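Local coordinates for hypothetical protein (Neisseria meningitidis Z2491, PDB 2F46) that is a putative phosphatase of the nonclassical, eukaryotic-like kind that probably hydrolyses phosphate esters, at residues I38-D52 / L68-V81. Numbering follows the deposited sequence.
Sequences IAQLGIKTIICNRPD and LEQAGVTGFHHQPV. Unlike the reference sequence in segment 38-52: Ile46 (reference Val).
With CG trans to the backbone N (chi1 -161°), the His78 side chain reaches across to the loop after strand 45-48, where NE2 donates to Arg50 O at 2.9 Å. An imidazole suits this place because its N-H meets a carbonyl oxygen lying near the ring plane while its carbon CD2 packs by Cys48, whose SG approaches the ring obliquely. Asn49, its CG swung beside its own N (chi1 -66°), sends ND2 to Gln79 O at 3.0 Å in a nearly straight bond; the short amide has a second, weak and more bent bond from ND2 to Gln79 OE1, and Gln79 NE2 in turn bonds Asp90 O. Between Lys44 and Asn49 the strands 45-48 and 75-78 run parallel: Ile46 O accepts from His77 N, and Ile46 N donates to Gly75 O. Lys44 O accepts two backbone N-H groups, from Thr74 and Gly75, and the lysine chain is long enough to bend back and bring NZ to Gly72 O at 3.2 Å. Branched, apolar Ile46 and Val73 suit a buried fit, CG1 against CG1, with Ile46 CB against Phe76, while Ile38 CD1 meets Leu68 CD1 at 3.7 Å. The pair belongs to a beta-alpha-beta unit: helix 61-68 covers the face bearing Ile46, Cys48 and Phe76, helix 88-99 touches His77 and Gln79, and strand 105-108 flanks strand 45-48, leaving 75-78 outermost in the sheet.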
ATOM      1  N   ILE A  38       5.813   2.393 -13.511  1.00 16.73           N
ATOM      2  CA  ILE A  38       6.596   2.227 -12.293  1.00 16.82           C
ATOM      3  C   ILE A  38       8.017   2.751 -12.499  1.00 16.28           C
ATOM      4  O   ILE A  38       8.537   3.456 -11.634  1.00 16.52           O
ATOM      5  CB  ILE A  38       6.535   0.761 -11.840  1.00 14.94           C
ATOM      6  CG1 ILE A  38       5.173   0.546 -11.171  1.00 14.85           C
ATOM      7  CG2 ILE A  38       7.620   0.407 -10.848  1.00 17.66           C
ATOM      8  CD1 ILE A  38       4.803  -0.898 -10.862  1.00 16.24           C
ATOM      9  N   ALA A  39       8.591   2.432 -13.657  1.00 16.62           N
ATOM     10  CA  ALA A  39       9.947   2.900 -14.002  1.00 17.27           C
ATOM     11  C   ALA A  39       9.967   4.420 -14.128  1.00 19.54           C
ATOM     12  O   ALA A  39      10.896   5.092 -13.645  1.00 19.63           O
ATOM     13  CB  ALA A  39      10.407   2.262 -15.260  1.00 21.26           C
ATOM     14  N   GLN A  40       8.920   4.967 -14.734  1.00 19.26           N
ATOM     15  CA  GLN A  40       8.800   6.424 -14.921  1.00 21.63           C
ATOM     16  C   GLN A  40       8.712   7.192 -13.619  1.00 21.27           C
ATOM     17  O   GLN A  40       9.229   8.294 -13.499  1.00 19.99           O
ATOM     18  CB  GLN A  40       7.595   6.759 -15.801  1.00 23.65           C
ATOM     19  CG  GLN A  40       7.287   8.259 -15.931  1.00 26.97           C
ATOM     20  CD  GLN A  40       6.188   8.761 -14.968  1.00 34.88           C
ATOM     21  OE1 GLN A  40       5.136   8.123 -14.814  1.00 36.52           O
ATOM     22  NE2 GLN A  40       6.422   9.927 -14.348  1.00 37.06           N
ATOM     23  N   LEU A  41       8.017   6.618 -12.631  1.00 16.64           N
ATOM     24  CA  LEU A  41       7.915   7.208 -11.331  1.00 15.70           C
ATOM     25  C   LEU A  41       9.171   6.981 -10.485  1.00 13.92           C
ATOM     26  O   LEU A  41       9.298   7.606  -9.451  1.00 15.93           O
ATOM     27  CB  LEU A  41       6.735   6.590 -10.580  1.00 17.11           C
ATOM     28  CG  LEU A  41       5.345   6.990 -11.037  1.00 15.85           C
ATOM     29  CD1 LEU A  41       4.289   6.081 -10.373  1.00 22.17           C
ATOM     30  CD2 LEU A  41       5.091   8.440 -10.720  1.00 17.34           C
ATOM     31  N   GLY A  42      10.046   6.086 -10.933  1.00 15.59           N
ATOM     32  CA  GLY A  42      11.294   5.823 -10.237  1.00 15.73           C
ATOM     33  C   GLY A  42      11.093   5.124  -8.892  1.00 14.26           C
ATOM     34  O   GLY A  42      11.849   5.313  -7.947  1.00 14.95           O
ATOM     35  N   ILE A  43      10.049   4.296  -8.835  1.00 14.30           N
ATOM     36  CA  ILE A  43       9.775   3.492  -7.647  1.00 12.49           C
ATOM     37  C   ILE A  43      11.004   2.662  -7.283  1.00 10.28           C
ATOM     38  O   ILE A  43      11.542   1.992  -8.132  1.00 12.70           O
ATOM     39  CB  ILE A  43       8.540   2.568  -7.868  1.00 11.72           C
ATOM     40  CG1 ILE A  43       7.265   3.359  -8.204  1.00 11.15           C
ATOM     41  CG2 ILE A  43       8.326   1.658  -6.639  1.00 10.23           C
ATOM     42  CD1 ILE A  43       6.886   4.389  -7.281  1.00 11.45           C
ATOM     43  N   LYS A  44      11.405   2.714  -6.031  1.00 10.79           N
ATOM     44  CA  LYS A  44      12.545   1.914  -5.582  1.00 11.64           C
ATOM     45  C   LYS A  44      12.156   0.759  -4.672  1.00 12.07           C
ATOM     46  O   LYS A  44      12.946  -0.161  -4.511  1.00 12.57           O
ATOM     47  CB  LYS A  44      13.545   2.823  -4.892  1.00 12.53           C
ATOM     48  CG  LYS A  44      14.253   3.793  -5.856  1.00 12.71           C
ATOM     49  CD  LYS A  44      15.080   3.027  -6.866  1.00 16.46           C
ATOM     50  CE  LYS A  44      15.922   3.883  -7.752  1.00 28.12           C
ATOM     51  NZ  LYS A  44      16.470   2.947  -8.804  1.00 27.93           N
ATOM     52  N   THR A  45      10.989   0.816  -4.052  1.00  9.28           N
ATOM     53  CA  THR A  45      10.544  -0.238  -3.132  1.00  9.47           C
ATOM     54  C   THR A  45       9.083  -0.562  -3.384  1.00  9.22           C
ATOM     55  O   THR A  45       8.259   0.335  -3.549  1.00  9.40           O
ATOM     56  CB  THR A  45      10.669   0.211  -1.677  1.00 10.51           C
ATOM     57  OG1 THR A  45      12.004   0.682  -1.457  1.00 11.76           O
ATOM     58  CG2 THR A  45      10.324  -0.904  -0.693  1.00  9.71           C
ATOM     59  N   ILE A  46       8.778  -1.864  -3.444  1.00  8.76           N
ATOM     60  CA  ILE A  46       7.432  -2.402  -3.620  0.50  8.04           C
ATOM     61  C   ILE A  46       7.056  -3.149  -2.359  1.00  8.64           C
ATOM     62  O   ILE A  46       7.807  -4.026  -1.914  1.00  9.42           O
ATOM     63  CB  ILE A  46       7.361  -3.395  -4.809  0.50  8.99           C
ATOM     64  CG1 ILE A  46       7.423  -2.631  -6.137  0.50 12.10           C
ATOM     65  CG2 ILE A  46       6.128  -4.320  -4.738  0.50 11.34           C
ATOM     66  CD1 ILE A  46       6.136  -1.969  -6.555  0.50 11.93           C
ATOM     67  N   ILE A  47       5.890  -2.820  -1.813  1.00  7.92           N
ATOM     68  CA  ILE A  47       5.263  -3.554  -0.716  1.00  7.56           C
ATOM     69  C   ILE A  47       3.931  -4.131  -1.231  1.00  8.22           C
ATOM     70  O   ILE A  47       3.069  -3.399  -1.753  1.00  8.85           O
ATOM     71  CB  ILE A  47       4.950  -2.702   0.518  1.00  9.69           C
ATOM     72  CG1 ILE A  47       6.246  -2.091   1.069  1.00 10.23           C
ATOM     73  CG2 ILE A  47       4.322  -3.559   1.605  1.00  9.43           C
ATOM     74  CD1 ILE A  47       6.076  -1.042   2.159  1.00  9.50           C
ATOM     75  N   CYS A  48       3.758  -5.443  -1.139  1.00  8.22           N
ATOM     76  CA  CYS A  48       2.535  -6.108  -1.462  1.00  8.74           C
ATOM     77  C   CYS A  48       1.817  -6.503  -0.229  1.00  8.69           C
ATOM     78  O   CYS A  48       2.366  -7.274   0.589  1.00  9.49           O
ATOM     79  CB  CYS A  48       2.794  -7.351  -2.273  1.00  8.84           C
ATOM     80  SG  CYS A  48       1.382  -8.380  -2.595  1.00 11.36           S
ATOM     81  N   ASN A  49       0.607  -5.975  -0.087  1.00  7.12           N
ATOM     82  CA  ASN A  49      -0.206  -6.250   1.110  1.00  7.06           C
ATOM     83  C   ASN A  49      -1.322  -7.263   0.921  1.00 10.18           C
ATOM     84  O   ASN A  49      -2.255  -7.324   1.701  1.00 10.73           O
ATOM     85  CB  ASN A  49      -0.758  -4.945   1.742  1.00  8.53           C
ATOM     86  CG  ASN A  49       0.320  -4.042   2.301  1.00  8.89           C
ATOM     87  OD1 ASN A  49       0.424  -2.858   1.927  1.00  8.65           O
ATOM     88  ND2 ASN A  49       1.112  -4.554   3.266  1.00  8.22           N
ATOM     89  N   ARG A  50      -1.202  -8.026  -0.175  1.00 10.35           N
ATOM     90  CA  ARG A  50      -2.210  -8.978  -0.625  1.00 11.91           C
ATOM     91  C   ARG A  50      -1.668 -10.385  -0.505  1.00 11.48           C
ATOM     92  O   ARG A  50      -0.629 -10.678  -1.092  1.00 11.18           O
ATOM     93  CB  ARG A  50      -2.600  -8.725  -2.097  1.00 11.54           C
ATOM     94  CG  ARG A  50      -3.867  -9.416  -2.484  1.00 16.31           C
ATOM     95  CD  ARG A  50      -4.213  -9.124  -3.916  1.00 12.24           C
ATOM     96  NE  ARG A  50      -5.528  -9.628  -4.168  1.00 13.95           N
ATOM     97  CZ  ARG A  50      -6.142  -9.595  -5.335  1.00 17.75           C
ATOM     98  NH1 ARG A  50      -5.544  -9.113  -6.409  1.00 15.72           N
ATOM     99  NH2 ARG A  50      -7.373 -10.056  -5.412  1.00 17.75           N
ATOM    100  N   PRO A  51      -2.384 -11.272   0.207  1.00 11.52           N
ATOM    101  CA  PRO A  51      -2.016 -12.696   0.094  1.00 11.96           C
ATOM    102  C   PRO A  51      -2.085 -13.169  -1.359  1.00  9.92           C
ATOM    103  O   PRO A  51      -2.950 -12.750  -2.101  1.00 10.41           O
ATOM    104  CB  PRO A  51      -3.095 -13.396   0.928  1.00 12.38           C
ATOM    105  CG  PRO A  51      -3.660 -12.310   1.828  1.00 15.86           C
ATOM    106  CD  PRO A  51      -3.607 -11.073   1.001  1.00 11.29           C
ATOM    107  N   ASP A  52      -1.197 -14.092  -1.732  1.00 13.22           N
ATOM    108  CA  ASP A  52      -1.286 -14.723  -3.046  1.00 14.58           C
ATOM    109  C   ASP A  52      -2.576 -15.556  -3.093  1.00 14.10           C
ATOM    110  O   ASP A  52      -3.027 -16.045  -2.045  1.00 18.06           O
ATOM    111  CB  ASP A  52      -0.093 -15.647  -3.306  1.00 14.59           C
ATOM    112  CG  ASP A  52       1.226 -14.919  -3.563  1.00 20.31           C
ATOM    113  OD1 ASP A  52       1.214 -13.740  -3.972  1.00 14.39           O
ATOM    114  OD2 ASP A  52       2.293 -15.564  -3.360  1.00 20.45           O
ATOM    115  N   LEU A  68       9.163  -6.620 -12.122  1.00 18.37           N
ATOM    116  CA  LEU A  68       9.500  -5.252 -11.733  1.00 17.32           C
ATOM    117  C   LEU A  68      10.969  -5.000 -11.354  1.00 21.89           C
ATOM    118  O   LEU A  68      11.393  -3.848 -11.292  1.00 21.25           O
ATOM    119  CB  LEU A  68       8.533  -4.734 -10.657  1.00 15.99           C
ATOM    120  CG  LEU A  68       7.076  -4.719 -11.044  1.00 21.04           C
ATOM    121  CD1 LEU A  68       6.254  -4.125  -9.905  1.00 25.50           C
ATOM    122  CD2 LEU A  68       6.843  -3.937 -12.320  1.00 22.83           C
ATOM    123  N   GLU A  69      11.746  -6.044 -11.124  1.00 22.18           N
ATOM    124  CA  GLU A  69      13.189  -5.895 -10.945  1.00 26.55           C
ATOM    125  C   GLU A  69      13.825  -5.317 -12.218  1.00 30.15           C
ATOM    126  O   GLU A  69      14.893  -4.730 -12.167  1.00 33.21           O
ATOM    127  CB  GLU A  69      13.844  -7.238 -10.638  1.00 26.85           C
ATOM    128  CG  GLU A  69      13.683  -7.677  -9.202  1.00 28.41           C
ATOM    129  CD  GLU A  69      14.143  -9.101  -8.977  1.00 35.58           C
ATOM    130  OE1 GLU A  69      14.153  -9.887  -9.951  1.00 38.11           O
ATOM    131  OE2 GLU A  69      14.489  -9.431  -7.825  1.00 39.47           O
ATOM    132  N   GLN A  70      13.152  -5.499 -13.346  1.00 30.54           N
ATOM    133  CA  GLN A  70      13.593  -4.932 -14.606  1.00 31.60           C
ATOM    134  C   GLN A  70      13.123  -3.496 -14.777  1.00 32.61           C
ATOM    135  O   GLN A  70      13.411  -2.869 -15.804  1.00 33.90           O
ATOM    136  CB  GLN A  70      13.072  -5.799 -15.752  1.00 31.25           C
ATOM    137  CG  GLN A  70      13.551  -7.251 -15.691  1.00 35.80           C
ATOM    138  CD  GLN A  70      15.065  -7.365 -15.497  1.00 45.23           C
ATOM    139  OE1 GLN A  70      15.846  -6.636 -16.135  1.00 44.64           O
ATOM    140  NE2 GLN A  70      15.487  -8.270 -14.609  1.00 44.79           N
ATOM    141  N   ALA A  71      12.419  -2.976 -13.769  1.00 27.51           N
ATOM    142  CA  ALA A  71      11.816  -1.635 -13.806  1.00 22.95           C
ATOM    143  C   ALA A  71      12.449  -0.677 -12.792  1.00 19.19           C
ATOM    144  O   ALA A  71      11.881   0.384 -12.497  1.00 19.30           O
ATOM    145  CB  ALA A  71      10.309  -1.743 -13.550  1.00 23.86           C
ATOM    146  N   GLY A  72      13.609  -1.060 -12.247  1.00 18.56           N
ATOM    147  CA  GLY A  72      14.405  -0.205 -11.405  1.00 18.04           C
ATOM    148  C   GLY A  72      14.110  -0.335  -9.922  1.00 17.35           C
ATOM    149  O   GLY A  72      14.695   0.355  -9.107  1.00 16.78           O
ATOM    150  N   VAL A  73      13.183  -1.227  -9.573  1.00 16.81           N
ATOM    151  CA  VAL A  73      12.781  -1.410  -8.189  1.00 13.77           C
ATOM    152  C   VAL A  73      13.818  -2.306  -7.529  1.00 14.38           C
ATOM    153  O   VAL A  73      14.142  -3.349  -8.103  1.00 15.45           O
ATOM    154  CB  VAL A  73      11.397  -2.073  -8.118  1.00 14.07           C
ATOM    155  CG1 VAL A  73      10.978  -2.240  -6.673  1.00 13.52           C
ATOM    156  CG2 VAL A  73      10.351  -1.288  -8.850  1.00 15.10           C
ATOM    157  N   THR A  74      14.305  -1.918  -6.360  1.00 14.79           N
ATOM    158  CA  THR A  74      15.408  -2.613  -5.688  1.00 17.40           C
ATOM    159  C   THR A  74      15.009  -3.305  -4.397  1.00 17.85           C
ATOM    160  O   THR A  74      15.685  -4.235  -3.972  1.00 20.72           O
ATOM    161  CB  THR A  74      16.586  -1.684  -5.377  1.00 19.34           C
ATOM    162  OG1 THR A  74      16.161  -0.578  -4.545  1.00 22.73           O
ATOM    163  CG2 THR A  74      17.188  -1.172  -6.657  1.00 27.17           C
ATOM    164  N   GLY A  75      13.917  -2.891  -3.781  1.00 13.15           N
ATOM    165  CA  GLY A  75      13.433  -3.517  -2.576  1.00 10.76           C
ATOM    166  C   GLY A  75      12.046  -4.043  -2.774  1.00  9.07           C
ATOM    167  O   GLY A  75      11.219  -3.393  -3.367  1.00 10.57           O
ATOM    168  N   PHE A  76      11.782  -5.231  -2.229  1.00 11.50           N
ATOM    169  CA  PHE A  76      10.495  -5.920  -2.369  1.00 11.02           C
ATOM    170  C   PHE A  76      10.113  -6.561  -1.056  1.00 12.16           C
ATOM    171  O   PHE A  76      10.912  -7.299  -0.474  1.00 11.63           O
ATOM    172  CB  PHE A  76      10.602  -7.024  -3.410  1.00 12.58           C
ATOM    173  CG  PHE A  76      10.831  -6.525  -4.813  1.00 10.27           C
ATOM    174  CD1 PHE A  76      12.124  -6.336  -5.298  1.00 12.92           C
ATOM    175  CD2 PHE A  76       9.773  -6.273  -5.646  1.00 11.10           C
ATOM    176  CE1 PHE A  76      12.319  -5.853  -6.611  1.00 16.39           C
ATOM    177  CE2 PHE A  76       9.982  -5.797  -6.932  1.00 15.56           C
ATOM    178  CZ  PHE A  76      11.251  -5.617  -7.386  1.00 13.86           C
ATOM    179  N   HIS A  77       8.892  -6.316  -0.610  1.00  9.43           N
ATOM    180  CA  HIS A  77       8.412  -6.874   0.646  1.00 11.39           C
ATOM    181  C   HIS A  77       7.026  -7.414   0.446  1.00 10.02           C
ATOM    182  O   HIS A  77       6.135  -6.691   0.031  1.00 10.36           O
ATOM    183  CB  HIS A  77       8.395  -5.817   1.756  1.00  9.97           C
ATOM    184  CG  HIS A  77       9.710  -5.173   1.977  1.00 11.99           C
ATOM    185  ND1 HIS A  77      10.771  -5.824   2.561  1.00 12.11           N
ATOM    186  CD2 HIS A  77      10.173  -3.952   1.618  1.00 11.02           C
ATOM    187  CE1 HIS A  77      11.810  -5.015   2.607  1.00 15.19           C
ATOM    188  NE2 HIS A  77      11.484  -3.872   2.033  1.00 15.17           N
ATOM    189  N   HIS A  78       6.801  -8.672   0.814  1.00 10.32           N
ATOM    190  CA  HIS A  78       5.484  -9.267   0.853  1.00  7.79           C
ATOM    191  C   HIS A  78       4.934  -9.273   2.278  1.00 12.09           C
ATOM    192  O   HIS A  78       5.441  -9.981   3.174  1.00 13.21           O
ATOM    193  CB  HIS A  78       5.504 -10.690   0.298  1.00 11.73           C
ATOM    194  CG  HIS A  78       4.164 -11.196  -0.107  1.00  7.87           C
ATOM    195  ND1 HIS A  78       3.961 -12.494  -0.559  1.00 13.40           N
ATOM    196  CD2 HIS A  78       2.953 -10.608  -0.125  1.00 10.54           C
ATOM    197  CE1 HIS A  78       2.684 -12.665  -0.829  1.00 11.68           C
ATOM    198  NE2 HIS A  78       2.050 -11.528  -0.585  1.00 11.70           N
ATOM    199  N   GLN A  79       3.950  -8.392   2.508  1.00  9.82           N
ATOM    200  CA  GLN A  79       3.399  -8.175   3.827  1.00 10.47           C
ATOM    201  C   GLN A  79       1.906  -8.406   3.713  1.00  8.59           C
ATOM    202  O   GLN A  79       1.083  -7.486   3.817  1.00  8.37           O
ATOM    203  CB  GLN A  79       3.736  -6.776   4.358  1.00  8.93           C
ATOM    204  CG  GLN A  79       3.231  -6.621   5.811  1.00 10.14           C
ATOM    205  CD  GLN A  79       2.896  -5.224   6.287  1.00 10.02           C
ATOM    206  OE1 GLN A  79       3.055  -4.218   5.553  1.00 10.68           O
ATOM    207  NE2 GLN A  79       2.402  -5.148   7.525  1.00 11.22           N
ATOM    208  N   PRO A  80       1.501  -9.654   3.496  1.00 10.11           N
ATOM    209  CA  PRO A  80       0.107  -9.925   3.260  1.00 10.54           C
ATOM    210  C   PRO A  80      -0.761  -9.693   4.523  1.00 10.67           C
ATOM    211  O   PRO A  80      -0.374 -10.055   5.641  1.00 13.25           O
ATOM    212  CB  PRO A  80       0.113 -11.395   2.840  1.00 12.95           C
ATOM    213  CG  PRO A  80       1.248 -11.932   3.558  1.00 12.93           C
ATOM    214  CD  PRO A  80       2.295 -10.897   3.526  1.00 12.06           C
ATOM    215  N   VAL A  81      -1.906  -9.048   4.313  1.00  9.38           N
ATOM    216  CA  VAL A  81      -2.940  -8.905   5.327  1.00  9.07           C
ATOM    217  C   VAL A  81      -4.311  -9.039   4.686  1.00  9.87           C
ATOM    218  O   VAL A  81      -4.466  -8.982   3.457  1.00 10.11           O
ATOM    219  CB  VAL A  81      -2.851  -7.548   6.050  1.00  9.92           C
ATOM    220  CG1 VAL A  81      -1.439  -7.318   6.639  1.00 12.80           C
ATOM    221  CG2 VAL A  81      -3.216  -6.400   5.102  1.00 10.17           C
TER
HETATM  222  O   HOH W   1      12.189   2.479 -10.736  1.00 18.37           O